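Extracellular solute-binding protein, family 5 (Chelativorans sp., PDB 6WM6) binds EDTA and other aminopolycarboxylates in the bacterial periplasm, probably to deliver them to an ABC transporter for uptake. Local coordinates at residues W61-S65 with M188-P192; M86-F91 with R544-L550; V114-R118 with I129-F134; P277-T281 with P413-A417; W348-V354 with P526-P531. All coordinates share one frame. Where two conformers were deposited one is given. Residues are numbered along the deposited sequence.

Contact 1. Residues W61-S65 with M188-P192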
# COMPACT_ATOMS: atom_id res chain seq x y z
N TRP A 61 6.88 16.35 1.69
CA TRP A 61 6.81 15.92 3.06
C TRP A 61 5.38 15.64 3.49
O TRP A 61 5.15 15.34 4.67
CB TRP A 61 7.41 16.98 3.98
CG TRP A 61 8.87 17.11 3.80
CD1 TRP A 61 9.51 17.92 2.91
CD2 TRP A 61 9.88 16.41 4.53
NE1 TRP A 61 10.87 17.76 3.03
CE2 TRP A 61 11.12 16.84 4.01
CE3 TRP A 61 9.86 15.47 5.56
CZ2 TRP A 61 12.33 16.35 4.50
CZ3 TRP A 61 11.06 14.99 6.04
CH2 TRP A 61 12.28 15.43 5.51
N ASN A 62 4.43 15.68 2.56
CA ASN A 62 3.00 15.57 2.85
C ASN A 62 2.49 14.27 2.23
O ASN A 62 2.14 14.22 1.05
CB ASN A 62 2.29 16.80 2.30
CG ASN A 62 0.80 16.76 2.51
OD1 ASN A 62 0.22 15.77 3.00
ND2 ASN A 62 0.14 17.88 2.14
N VAL A 63 2.42 13.22 3.05
CA VAL A 63 2.08 11.89 2.53
C VAL A 63 0.68 11.84 1.96
O VAL A 63 0.36 10.94 1.17
CB VAL A 63 2.29 10.83 3.63
CG1 VAL A 63 1.19 10.86 4.66
CG2 VAL A 63 2.42 9.44 2.99
N THR A 64 -0.20 12.76 2.37
CA THR A 64 -1.57 12.79 1.90
C THR A 64 -1.71 13.43 0.53
O THR A 64 -2.79 13.36 -0.08
CB THR A 64 -2.53 13.43 2.90
OG1 THR A 64 -2.39 14.86 2.89
CG2 THR A 64 -2.29 12.90 4.31
N SER A 65 -0.67 14.09 0.04
CA SER A 65 -0.74 14.74 -1.27
C SER A 65 -0.49 13.73 -2.38
O SER A 65 0.02 12.63 -2.14
CB SER A 65 0.29 15.88 -1.36
OG SER A 65 1.63 15.40 -1.44
N MET A 188 -6.21 9.84 9.54
CA MET A 188 -5.04 9.03 9.84
C MET A 188 -3.76 9.85 9.84
O MET A 188 -2.72 9.37 10.31
CB MET A 188 -4.92 7.84 8.89
CG MET A 188 -3.90 6.80 9.37
SD MET A 188 -3.92 5.23 8.49
CE MET A 188 -5.46 4.55 9.06
N PHE A 189 -3.80 11.06 9.29
CA PHE A 189 -2.64 11.94 9.23
C PHE A 189 -3.14 13.34 9.52
O PHE A 189 -3.87 13.92 8.71
CB PHE A 189 -1.97 11.88 7.86
CG PHE A 189 -1.60 10.48 7.44
CD1 PHE A 189 -0.44 9.90 7.89
CD2 PHE A 189 -2.44 9.78 6.60
CE1 PHE A 189 -0.12 8.59 7.51
CE2 PHE A 189 -2.11 8.47 6.21
CZ PHE A 189 -0.96 7.90 6.68
N LEU A 190 -2.76 13.89 10.67
CA LEU A 190 -3.16 15.23 11.07
C LEU A 190 -1.97 16.18 11.02
O LEU A 190 -0.85 15.81 11.36
CB LEU A 190 -3.75 15.22 12.49
CG LEU A 190 -5.06 14.47 12.64
CD1 LEU A 190 -5.43 14.33 14.10
CD2 LEU A 190 -6.16 15.22 11.89
N TYR A 191 -2.24 17.42 10.60
CA TYR A 191 -1.24 18.47 10.41
C TYR A 191 -1.60 19.67 11.27
O TYR A 191 -2.77 19.91 11.59
CB TYR A 191 -1.14 18.83 8.92
CG TYR A 191 -0.68 17.63 8.12
CD1 TYR A 191 0.68 17.36 7.98
CD2 TYR A 191 -1.57 16.71 7.59
CE1 TYR A 191 1.13 16.25 7.31
CE2 TYR A 191 -1.13 15.58 6.91
CZ TYR A 191 0.23 15.36 6.77
OH TYR A 191 0.69 14.22 6.12
N PRO A 192 -0.60 20.48 11.67
CA PRO A 192 -0.88 21.58 12.61
C PRO A 192 -1.56 22.77 11.94
O PRO A 192 -0.92 23.61 11.28
CB PRO A 192 0.51 21.93 13.15
CG PRO A 192 1.44 21.55 12.02
CD PRO A 192 0.85 20.28 11.46
O HOH W 1 3.39 13.56 5.84

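Contact 2. Residues M86-F91 with R544-L550. With EDO (1,2-ethanediol), chain E; EDO (1,2-ethanediol), chain I; SO4 (sulfate ion), chain C.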
# COMPACT_ATOMS: atom_id res chain seq x y z
N MET A 86 -4.31 3.52 13.68
CA MET A 86 -3.10 3.03 13.02
C MET A 86 -3.25 1.57 12.67
O MET A 86 -3.75 0.76 13.46
CB MET A 86 -1.90 3.23 13.93
CG MET A 86 -0.57 2.80 13.33
SD MET A 86 -0.22 3.48 11.70
CE MET A 86 -0.59 5.22 11.97
N VAL A 87 -2.81 1.22 11.46
CA VAL A 87 -2.84 -0.16 11.01
C VAL A 87 -1.75 -0.96 11.69
O VAL A 87 -0.58 -0.53 11.72
CB VAL A 87 -2.69 -0.23 9.48
CG1 VAL A 87 -2.92 -1.67 9.01
CG2 VAL A 87 -3.66 0.72 8.77
N GLN A 88 -2.12 -2.10 12.23
CA GLN A 88 -1.27 -2.98 13.02
C GLN A 88 -0.82 -4.18 12.20
O GLN A 88 -1.36 -4.46 11.13
CB GLN A 88 -2.05 -3.50 14.24
CG GLN A 88 -2.68 -2.41 15.10
CD GLN A 88 -1.64 -1.53 15.72
OE1 GLN A 88 -0.84 -1.99 16.56
NE2 GLN A 88 -1.60 -0.27 15.32
N PRO A 89 0.14 -4.95 12.71
CA PRO A 89 0.69 -6.04 11.88
C PRO A 89 -0.31 -7.11 11.53
O PRO A 89 -0.11 -7.79 10.51
CB PRO A 89 1.87 -6.57 12.71
CG PRO A 89 2.36 -5.34 13.43
CD PRO A 89 1.09 -4.58 13.79
N ASP A 90 -1.36 -7.31 12.35
CA ASP A 90 -2.42 -8.26 12.02
C ASP A 90 -3.48 -7.66 11.11
O ASP A 90 -4.51 -8.30 10.88
CB ASP A 90 -3.04 -8.81 13.32
CG ASP A 90 -3.64 -7.73 14.19
OD1 ASP A 90 -3.68 -6.56 13.83
OD2 ASP A 90 -4.13 -8.11 15.30
N PHE A 91 -3.23 -6.48 10.55
CA PHE A 91 -4.08 -5.79 9.57
C PHE A 91 -5.36 -5.23 10.19
O PHE A 91 -6.31 -4.91 9.47
CB PHE A 91 -4.37 -6.65 8.33
CG PHE A 91 -4.47 -5.87 7.03
CD1 PHE A 91 -3.64 -4.80 6.74
CD2 PHE A 91 -5.37 -6.25 6.08
CE1 PHE A 91 -3.72 -4.13 5.50
CE2 PHE A 91 -5.46 -5.59 4.85
CZ PHE A 91 -4.64 -4.54 4.58
N ARG A 544 9.46 -4.32 14.27
CA ARG A 544 8.86 -5.50 13.69
C ARG A 544 8.23 -5.14 12.36
O ARG A 544 7.87 -3.99 12.09
CB ARG A 544 7.85 -6.16 14.63
CG ARG A 544 6.57 -5.33 14.88
CD ARG A 544 5.63 -6.03 15.84
NE ARG A 544 6.24 -6.17 17.16
CZ ARG A 544 6.15 -5.30 18.14
NH1 ARG A 544 5.47 -4.18 18.01
NH2 ARG A 544 6.77 -5.55 19.29
N ASP A 545 8.04 -6.17 11.56
CA ASP A 545 7.35 -5.97 10.30
C ASP A 545 5.90 -5.57 10.56
O ASP A 545 5.27 -6.04 11.51
CB ASP A 545 7.39 -7.23 9.45
CG ASP A 545 7.00 -7.01 8.01
OD1 ASP A 545 6.99 -5.85 7.54
OD2 ASP A 545 6.69 -8.04 7.35
N ASN A 546 5.39 -4.71 9.71
CA ASN A 546 3.99 -4.29 9.72
C ASN A 546 3.65 -4.35 8.24
O ASN A 546 3.88 -3.38 7.52
CB ASN A 546 3.87 -2.90 10.32
CG ASN A 546 2.44 -2.47 10.54
OD1 ASN A 546 1.57 -3.31 10.77
ND2 ASN A 546 2.18 -1.17 10.50
N PRO A 547 3.21 -5.53 7.74
CA PRO A 547 3.30 -5.83 6.29
C PRO A 547 2.14 -5.25 5.49
O PRO A 547 1.36 -5.95 4.81
CB PRO A 547 3.33 -7.37 6.26
CG PRO A 547 2.59 -7.77 7.50
CD PRO A 547 2.96 -6.73 8.55
N ASN A 548 2.03 -3.94 5.55
CA ASN A 548 0.95 -3.19 4.97
C ASN A 548 1.49 -1.81 4.61
O ASN A 548 2.66 -1.51 4.81
CB ASN A 548 -0.23 -3.11 5.92
CG ASN A 548 0.17 -2.57 7.26
OD1 ASN A 548 0.61 -1.41 7.36
ND2 ASN A 548 0.05 -3.38 8.30
N GLN A 549 0.62 -0.94 4.06
CA GLN A 549 1.11 0.35 3.59
C GLN A 549 1.68 1.22 4.69
O GLN A 549 2.49 2.11 4.40
CB GLN A 549 0.02 1.11 2.87
CG GLN A 549 -0.32 0.50 1.53
CD GLN A 549 -1.16 1.44 0.68
OE1 GLN A 549 -2.37 1.54 0.87
NE2 GLN A 549 -0.52 2.13 -0.23
N LEU A 550 1.25 1.04 5.93
CA LEU A 550 1.77 1.89 7.00
C LEU A 550 3.21 1.51 7.34
O LEU A 550 4.07 2.40 7.49
CB LEU A 550 0.85 1.88 8.22
CG LEU A 550 -0.35 2.81 8.12
CD1 LEU A 550 0.07 4.27 8.26
CD2 LEU A 550 -1.16 2.62 6.85
C1 EDO E . -2.64 -8.56 5.28
O1 EDO E . -2.23 -9.39 6.37
C2 EDO E . -1.38 -7.97 4.65
O2 EDO E . -0.48 -7.70 5.73
C1 EDO I . -5.06 1.71 5.06
O1 EDO I . -6.13 0.80 4.81
C2 EDO I . -3.73 1.06 4.69
O2 EDO I . -3.65 0.81 3.28
S SO4 C . -1.65 3.66 -3.59
O1 SO4 C . -1.78 4.02 -2.18
O2 SO4 C . -0.52 4.40 -4.16
O3 SO4 C . -1.37 2.23 -3.70
O4 SO4 C . -2.87 4.02 -4.30
O HOH W 2 -0.76 -6.21 8.10

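Contact 3. Residues V114-R118 with I129-F134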
# COMPACT_ATOMS: atom_id res chain seq x y z
N VAL A 114 -17.98 10.72 17.08
CA VAL A 114 -17.46 11.68 18.06
C VAL A 114 -16.06 11.24 18.46
O VAL A 114 -15.86 10.08 18.86
CB VAL A 114 -18.37 11.80 19.30
CG1 VAL A 114 -17.73 12.71 20.34
CG2 VAL A 114 -19.72 12.34 18.89
N TYR A 115 -15.11 12.17 18.36
CA TYR A 115 -13.74 11.97 18.81
C TYR A 115 -13.54 12.80 20.07
O TYR A 115 -13.88 13.99 20.09
CB TYR A 115 -12.73 12.43 17.75
CG TYR A 115 -12.82 11.77 16.40
CD1 TYR A 115 -13.65 12.28 15.42
CD2 TYR A 115 -12.08 10.62 16.09
CE1 TYR A 115 -13.75 11.68 14.17
CE2 TYR A 115 -12.18 10.01 14.86
CZ TYR A 115 -13.01 10.54 13.90
OH TYR A 115 -13.14 9.95 12.66
N ARG A 116 -12.99 12.21 21.11
CA ARG A 116 -12.59 12.93 22.31
C ARG A 116 -11.07 12.87 22.37
O ARG A 116 -10.49 11.78 22.55
CB ARG A 116 -13.26 12.36 23.55
CG ARG A 116 -14.77 12.63 23.53
CD ARG A 116 -15.55 12.04 24.71
NE ARG A 116 -16.99 12.18 24.48
CZ ARG A 116 -17.71 13.26 24.78
NH1 ARG A 116 -17.14 14.32 25.34
NH2 ARG A 116 -19.01 13.29 24.52
N ILE A 117 -10.43 14.01 22.14
CA ILE A 117 -8.98 14.14 22.11
C ILE A 117 -8.47 14.25 23.54
O ILE A 117 -9.06 14.97 24.36
CB ILE A 117 -8.60 15.38 21.30
CG1 ILE A 117 -9.17 15.30 19.89
CG2 ILE A 117 -7.08 15.56 21.28
CD1 ILE A 117 -9.05 16.64 19.14
N ARG A 118 -7.37 13.56 23.85
CA ARG A 118 -6.79 13.70 25.19
C ARG A 118 -6.40 15.15 25.47
O ARG A 118 -5.85 15.84 24.61
CB ARG A 118 -5.55 12.82 25.33
CG ARG A 118 -5.89 11.34 25.48
CD ARG A 118 -4.66 10.52 25.82
NE ARG A 118 -4.01 10.93 27.07
CZ ARG A 118 -2.74 11.33 27.17
NH1 ARG A 118 -1.93 11.37 26.11
NH2 ARG A 118 -2.26 11.69 28.36
N ILE A 129 -3.46 19.90 20.49
CA ILE A 129 -4.11 19.31 19.32
C ILE A 129 -5.62 19.38 19.56
O ILE A 129 -6.11 18.96 20.63
CB ILE A 129 -3.63 17.87 19.08
CG1 ILE A 129 -2.12 17.87 18.85
CG2 ILE A 129 -4.38 17.26 17.89
CD1 ILE A 129 -1.49 16.48 18.72
N THR A 130 -6.36 19.91 18.58
CA THR A 130 -7.77 20.19 18.79
C THR A 130 -8.56 19.90 17.52
O THR A 130 -8.03 19.50 16.48
CB THR A 130 -8.04 21.66 19.16
OG1 THR A 130 -7.72 22.50 18.02
CG2 THR A 130 -7.24 22.11 20.38
N GLY A 131 -9.87 20.15 17.60
CA GLY A 131 -10.72 20.10 16.43
C GLY A 131 -10.27 21.00 15.28
O GLY A 131 -10.60 20.71 14.13
N ASP A 132 -9.50 22.06 15.57
CA ASP A 132 -8.97 22.87 14.48
C ASP A 132 -8.17 22.00 13.51
O ASP A 132 -8.19 22.19 12.29
CB ASP A 132 -8.03 23.95 14.99
CG ASP A 132 -8.73 25.09 15.69
OD1 ASP A 132 -9.97 25.21 15.63
OD2 ASP A 132 -7.99 25.92 16.29
N ASP A 133 -7.44 21.03 14.05
CA ASP A 133 -6.62 20.17 13.23
C ASP A 133 -7.46 19.16 12.45
O ASP A 133 -7.18 18.88 11.28
CB ASP A 133 -5.58 19.48 14.11
CG ASP A 133 -4.72 20.49 14.87
OD1 ASP A 133 -4.20 21.41 14.21
OD2 ASP A 133 -4.62 20.39 16.11
N PHE A 134 -8.51 18.61 13.07
CA PHE A 134 -9.43 17.75 12.33
C PHE A 134 -10.10 18.54 11.21
O PHE A 134 -10.21 18.05 10.08
CB PHE A 134 -10.50 17.16 13.27
CG PHE A 134 -10.03 15.98 14.09
CD1 PHE A 134 -9.11 16.13 15.11
CD2 PHE A 134 -10.54 14.71 13.84
CE1 PHE A 134 -8.68 15.04 15.86
CE2 PHE A 134 -10.12 13.61 14.58
CZ PHE A 134 -9.19 13.78 15.59

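Contact 4. Residues P277-T281 with P413-A417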
# COMPACT_ATOMS: atom_id res chain seq x y z
N PRO A 277 13.87 -3.58 2.04
CA PRO A 277 13.80 -3.57 0.57
C PRO A 277 12.54 -4.24 0.06
O PRO A 277 12.00 -5.17 0.67
CB PRO A 277 15.05 -4.36 0.16
CG PRO A 277 15.30 -5.29 1.30
CD PRO A 277 14.95 -4.46 2.54
N GLN A 278 12.09 -3.79 -1.11
CA GLN A 278 10.97 -4.44 -1.79
C GLN A 278 11.54 -5.43 -2.80
O GLN A 278 12.67 -5.29 -3.27
CB GLN A 278 10.08 -3.40 -2.47
CG GLN A 278 9.30 -2.52 -1.47
CD GLN A 278 8.02 -1.92 -2.05
OE1 GLN A 278 7.60 -2.26 -3.16
NE2 GLN A 278 7.38 -1.03 -1.29
N GLY A 279 10.75 -6.45 -3.12
CA GLY A 279 11.21 -7.44 -4.08
C GLY A 279 12.41 -8.25 -3.61
O GLY A 279 13.40 -8.39 -4.33
N ALA A 280 12.34 -8.78 -2.39
CA ALA A 280 13.42 -9.62 -1.88
C ALA A 280 13.51 -10.92 -2.67
O ALA A 280 12.50 -11.48 -3.08
CB ALA A 280 13.19 -9.93 -0.40
N THR A 281 14.74 -11.39 -2.86
CA THR A 281 15.02 -12.59 -3.63
C THR A 281 15.55 -13.68 -2.72
O THR A 281 15.91 -13.44 -1.56
CB THR A 281 16.08 -12.30 -4.70
OG1 THR A 281 17.30 -11.91 -4.04
CG2 THR A 281 15.63 -11.21 -5.64
N PRO A 413 10.69 -1.46 -13.35
CA PRO A 413 11.94 -2.02 -12.83
C PRO A 413 11.92 -2.15 -11.32
O PRO A 413 11.07 -1.58 -10.63
CB PRO A 413 13.00 -1.00 -13.28
CG PRO A 413 12.25 0.29 -13.38
CD PRO A 413 10.83 -0.06 -13.78
N GLY A 414 12.85 -2.95 -10.81
CA GLY A 414 13.06 -3.11 -9.39
C GLY A 414 12.41 -4.32 -8.75
O GLY A 414 12.47 -4.45 -7.52
N TYR A 415 11.81 -5.21 -9.54
CA TYR A 415 11.11 -6.39 -9.02
C TYR A 415 11.56 -7.60 -9.83
O TYR A 415 10.95 -7.95 -10.85
CB TYR A 415 9.60 -6.19 -9.06
CG TYR A 415 9.20 -5.06 -8.14
CD1 TYR A 415 8.93 -5.31 -6.80
CD2 TYR A 415 9.18 -3.75 -8.59
CE1 TYR A 415 8.62 -4.28 -5.94
CE2 TYR A 415 8.86 -2.72 -7.73
CZ TYR A 415 8.58 -3.00 -6.41
OH TYR A 415 8.26 -1.97 -5.54
N PRO A 416 12.64 -8.26 -9.41
CA PRO A 416 13.13 -9.43 -10.16
C PRO A 416 12.07 -10.49 -10.39
O PRO A 416 12.05 -11.14 -11.44
CB PRO A 416 14.29 -9.94 -9.30
CG PRO A 416 14.72 -8.77 -8.48
CD PRO A 416 13.51 -7.93 -8.25
N ALA A 417 11.17 -10.69 -9.43
CA ALA A 417 10.12 -11.68 -9.62
C ALA A 417 9.25 -11.34 -10.83
O ALA A 417 8.82 -12.24 -11.56
CB ALA A 417 9.26 -11.79 -8.36

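Contact 5. Residues W348-V354 with P526-P531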
# COMPACT_ATOMS: atom_id res chain seq x y z
N TRP A 348 3.50 -20.49 0.49
CA TRP A 348 3.18 -19.15 0.02
C TRP A 348 1.84 -19.19 -0.72
O TRP A 348 1.68 -19.99 -1.64
CB TRP A 348 4.26 -18.62 -0.90
CG TRP A 348 4.27 -17.11 -0.94
CD1 TRP A 348 3.84 -16.28 -1.95
CD2 TRP A 348 4.73 -16.25 0.11
NE1 TRP A 348 4.01 -14.97 -1.58
CE2 TRP A 348 4.56 -14.92 -0.32
CE3 TRP A 348 5.29 -16.47 1.38
CZ2 TRP A 348 4.93 -13.83 0.46
CZ3 TRP A 348 5.65 -15.40 2.15
CH2 TRP A 348 5.48 -14.09 1.68
N PRO A 349 0.86 -18.37 -0.35
CA PRO A 349 -0.47 -18.55 -0.92
C PRO A 349 -0.63 -17.95 -2.31
O PRO A 349 -0.15 -16.84 -2.59
CB PRO A 349 -1.37 -17.80 0.09
CG PRO A 349 -0.50 -16.76 0.68
CD PRO A 349 0.90 -17.36 0.73
N HIS A 350 -1.32 -18.68 -3.16
CA HIS A 350 -1.90 -18.08 -4.36
C HIS A 350 -2.90 -17.00 -3.95
O HIS A 350 -3.54 -17.07 -2.90
CB HIS A 350 -2.68 -19.13 -5.15
CG HIS A 350 -1.84 -20.14 -5.85
ND1 HIS A 350 -1.04 -19.83 -6.93
CD2 HIS A 350 -1.70 -21.48 -5.63
CE1 HIS A 350 -0.43 -20.94 -7.35
NE2 HIS A 350 -0.80 -21.94 -6.57
N MET A 351 -3.06 -16.00 -4.81
CA MET A 351 -4.14 -15.02 -4.66
C MET A 351 -5.05 -15.13 -5.87
O MET A 351 -4.63 -14.83 -7.00
CB MET A 351 -3.61 -13.62 -4.50
CG MET A 351 -4.73 -12.62 -4.24
SD MET A 351 -4.02 -11.06 -3.69
CE MET A 351 -5.44 -9.97 -3.94
N GLY A 352 -6.27 -15.61 -5.65
CA GLY A 352 -7.21 -15.83 -6.73
C GLY A 352 -8.40 -14.89 -6.74
O GLY A 352 -9.43 -15.20 -7.31
N SER A 353 -8.25 -13.74 -6.09
CA SER A 353 -9.24 -12.67 -6.05
C SER A 353 -8.55 -11.38 -6.43
O SER A 353 -7.35 -11.23 -6.25
CB SER A 353 -9.74 -12.55 -4.60
OG SER A 353 -10.50 -11.37 -4.37
N VAL A 354 -9.32 -10.43 -6.97
CA VAL A 354 -8.80 -9.08 -7.24
C VAL A 354 -9.33 -8.07 -6.25
O VAL A 354 -9.07 -6.87 -6.40
CB VAL A 354 -9.01 -8.63 -8.70
CG1 VAL A 354 -8.19 -9.48 -9.64
CG2 VAL A 354 -10.48 -8.64 -9.09
N PRO A 526 -4.88 -11.86 -10.77
CA PRO A 526 -4.07 -11.81 -9.55
C PRO A 526 -3.11 -12.98 -9.51
O PRO A 526 -3.42 -14.08 -10.00
CB PRO A 526 -5.12 -11.93 -8.44
CG PRO A 526 -6.23 -12.80 -9.05
CD PRO A 526 -6.21 -12.47 -10.55
N ILE A 527 -1.94 -12.76 -8.90
CA ILE A 527 -0.87 -13.75 -8.87
C ILE A 527 -0.61 -14.18 -7.42
O ILE A 527 -1.11 -15.21 -6.97
CB ILE A 527 0.36 -13.25 -9.63
CG1 ILE A 527 -0.00 -12.96 -11.10
CG2 ILE A 527 1.49 -14.27 -9.58
CD1 ILE A 527 1.06 -12.21 -11.90
N TYR A 528 0.16 -13.41 -6.67
CA TYR A 528 0.41 -13.70 -5.25
C TYR A 528 1.01 -12.46 -4.61
O TYR A 528 1.50 -11.55 -5.28
CB TYR A 528 1.28 -14.94 -5.05
CG TYR A 528 2.67 -14.90 -5.62
CD1 TYR A 528 3.64 -14.06 -5.09
CD2 TYR A 528 3.05 -15.73 -6.70
CE1 TYR A 528 4.94 -14.01 -5.59
CE2 TYR A 528 4.34 -15.67 -7.20
CZ TYR A 528 5.26 -14.83 -6.65
OH TYR A 528 6.57 -14.75 -7.12
N GLN A 529 1.00 -12.46 -3.28
CA GLN A 529 1.52 -11.34 -2.49
C GLN A 529 3.04 -11.27 -2.53
O GLN A 529 3.74 -12.28 -2.45
CB GLN A 529 1.06 -11.52 -1.04
CG GLN A 529 -0.43 -11.24 -0.80
CD GLN A 529 -0.87 -11.86 0.48
OE1 GLN A 529 -1.21 -13.04 0.52
NE2 GLN A 529 -0.93 -11.06 1.52
N LEU A 530 3.56 -10.05 -2.59
CA LEU A 530 4.98 -9.85 -2.46
C LEU A 530 5.44 -10.20 -1.05
O LEU A 530 4.73 -9.94 -0.09
CB LEU A 530 5.36 -8.39 -2.74
CG LEU A 530 5.41 -7.95 -4.20
CD1 LEU A 530 4.07 -7.95 -4.88
CD2 LEU A 530 6.02 -6.54 -4.27
N PRO A 531 6.64 -10.72 -0.90
CA PRO A 531 7.21 -10.85 0.45
C PRO A 531 7.80 -9.54 0.92
O PRO A 531 8.46 -8.83 0.18
CB PRO A 531 8.31 -11.90 0.26
CG PRO A 531 8.76 -11.70 -1.17
CD PRO A 531 7.51 -11.31 -1.95
O HOH W 3 -0.82 -14.25 -2.01
O HOH W 4 -0.45 -17.49 -8.37

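Contact 1. Residues W61-S65 with M188-P192
Val63 lies over one face of the Phe189 ring. Its CG1 is 3.8 Å from the ring centroid and only 14° off the ring normal, a CH-pi contact. The closest atoms of this pair are Val63 CG1 and Phe189 CD1, at 3.7 Å. Thr64 presents its methyl to both aromatic residues: Thr64 CG2 is 3.7 Å from Phe189 CB and 3.7 Å from Tyr191 OH, and it sits at the edge of the tyrosine ring, near its plane.

Residues 62-65 form a type I beta turn, closed by the bond from Ser65 N to Asn62 O at 3.0 Å. Asn62 OD1 accepts from Thr64 OG1 at 2.8 Å and, weakly, from Thr64 N at 3.1 Å. Thr64 OG1 also bonds to Tyr206 OH, which ties the turn to helix 202-212. The turn precedes helix 71-77. The other segment is an extended loop ending at Pro192, the N-cap of helix 193-196. The contact therefore joins the loops before these two helices in the buried interior of a family 5 solute-binding protein.

Polar linkage between the segments runs through water 1. The water donates to Trp61 O at 2.8 Å and accepts from Val63 N at 3.0 Å. It is also hydrogen-bonded to Tyr191 OH, at 2.8 Å. The CA-to-CB bond of Leu190 points away from the turn, and its side chain packs on Phe134 of helix 131-141.

Contact 2. Residues M86-F91 with R544-L550
The two backbones come closest at Pro89 and Asn546, whose CA atoms are 4.3 Å apart. On the first segment, strand 85-87 ends at Val87 and a type I turn follows from Gln88 to Phe91, closed by Phe91 N to Gln88 O at 2.8 Å. On the second, Pro547 is the centre of an inverse gamma turn, with Asn548 N bonded to Asn546 O at 2.8 Å. An Asx turn comes next: Asn548 OD1 accepts from Leu550 N at 2.9 Å.

Asn546 ND2 donates to Val87 O at 3.1 Å and also to Gly551 O. Asn546 OD1 sits 2.9 Å from Pro89 N, which has no hydrogen to give; OD1 instead takes a weak bond from Asn548 ND2 at 2.9 Å. Water 2 links Pro89 O and Asn548 ND2, each at 3.0 Å.

Leu550 CD1 is 3.5 Å from Met86 SD, and Leu550 CD2 is 3.7 Å from Val87 CG2. Pro89 CG lies 3.6 Å from Asp545 O, and Pro89 CB 4.3 Å from Pro547 CD. Phe91 CE1 lies 3.7 Å from Asn548 CB, while a 1,2-ethanediol covers one face of the Phe91 ring. Gln549 NE2 bonds to a sulfate, probably from the crystallisation liquor, that Arg480 also holds.

Carbon packing from Pro89, Val87 and Leu550 thus supplies much of the buried surface, while Asn546 provides the direct hydrogen bond.

Contact 3. Residues V114-R118 with I129-F134
Side-chain packing between the segments is apolar. Ile117 is covered most. Its CD1 is 3.7 Å from Phe134 CE1, 3.7 Å from Thr130 C and 3.9 Å from Gly131 N, while its CG2 is 3.6 Å from Ile129 O. One side chain of the strand therefore fits against the start of the helix.

The aromatic pair is Tyr115 and Phe134. Phe134 CE2 lies over one face of the Tyr115 ring, 3.7 Å from Tyr115 CG. The centroids are 5.0 Å apart and the planes meet at 47°. Phe187 touches both rings and extends the cluster.

Hydrogen bonds order the helix end itself. Asp132 N donates to Thr130 OG1 at 3.1 Å, and Thr130 N donates to Asp133 OD2 at 3.1 Å. Asp133 OD2 also accepts from Trp123 NE1. The backbone adds Asp133 N to Thr130 O at 2.9 Å.

Tyr115 and Ile117 alternate with Val114 and Arg116, so both point to the helix from one face of strand 111-117. This strand belongs to the antiparallel sheet 100-108, 111-117, 171-176 and 160-165. The result is a helix that opens with a Thr-Asp capping box and packs on one face of an antiparallel sheet.

Contact 4. Residues P277-T281 with P413-A417
Gln278 makes the polar link between the segments. It points toward 413-417, and its OE1 accepts from Tyr415 OH at 2.5 Å, a very short hydrogen bond. The oxygen lies near the plane of the tyrosine ring. A sulfate, probably from the crystallisation liquor, sits about 4 Å from the Gln278 side chain.

Gly279 comes next and marks the closest backbone approach, with its CA 5.1 Å from that of Tyr415. Its phi of 64° suits glycine, and a side chain here would be pressed against Gly414 O and Tyr415 CD1. The gap lets Gly279 N come within 4.1 Å of Tyr415 CE1 and Gly279 O within 3.9 Å of Pro416 CD. The CB of Ala280 points away, and the residue touches Ala533 of strand 524-537.

Thr281 has two roles. Its CG2 meets Pro416 CG at 3.9 Å, and its OG1 caps helix 282-290 by accepting from Met284 N. Tyr415 occupies the N-cap position before helix 416-429, so two helix starts meet at the surface. The Tyr415 ring also touches Tyr307, Tyr460 and Leu530.

The absence of a side chain at Gly279 permits the close approach, and the Tyr415-Gln278 bond is the one direct hydrogen bond between the segments.

Contact 5. Residues W348-V354 with P526-P531
Two direct hydrogen bonds cross this contact. Trp348 NE1 donates to Gln529 O at 2.8 Å, and Met351 N donates to Ile527 O at 3.0 Å. Water 3 adds a third link: it donates to Pro349 O at 2.7 Å and to Gln529 OE1 at 2.8 Å, and accepts from Gln529 N at 2.9 Å. Gln529 NE2 bonds elsewhere, to Ser303 O. Water 4 donates to Ile527 O and is hydrogen-bonded to His350 ND1, both at 2.8 Å.

Residues 526-531 belong to the long strand 524-537, which pairs with strand 305-311 in a mixed sheet. The loop 348-354 runs along this strand. The Trp348 edge faces the Tyr528 ring in an offset edge-to-face pair, with centroids 5.3 Å apart. Tyr528 OH bonds to Thr340 OG1. Pro526 CD packs on Val354 CG1 at 3.7 Å.

Ser353 OG is satisfied by Asp515. Ser353 O is buried without a polar partner, 3.2 Å from Pro526 CB.

How the contacts relate
Contacts 1 and 3 form one group and contacts 4 and 5 another, with contact 2 nearest the chain's centre. Contacts 1 and 3 lie on the same side of that centre, about 15 Å between centres, and touch where Leu190 CD1 meets Phe134 CE1 at 3.8 Å. Contacts 4 and 5 lie on the opposite side from both, about 16 Å between centres, and touch where Tyr415 CE1 meets Leu530 CD2 at 3.8 Å. Contact 2 touches contact 1, with Phe189 CZ 4.1 Å from Leu550 CD1, and its nearest atoms come within about 6 Å of contact 5. Sulfate and ethanediol, probably from the crystallisation liquor, lie near contacts 2 and 4, and ethanediol near contact 5.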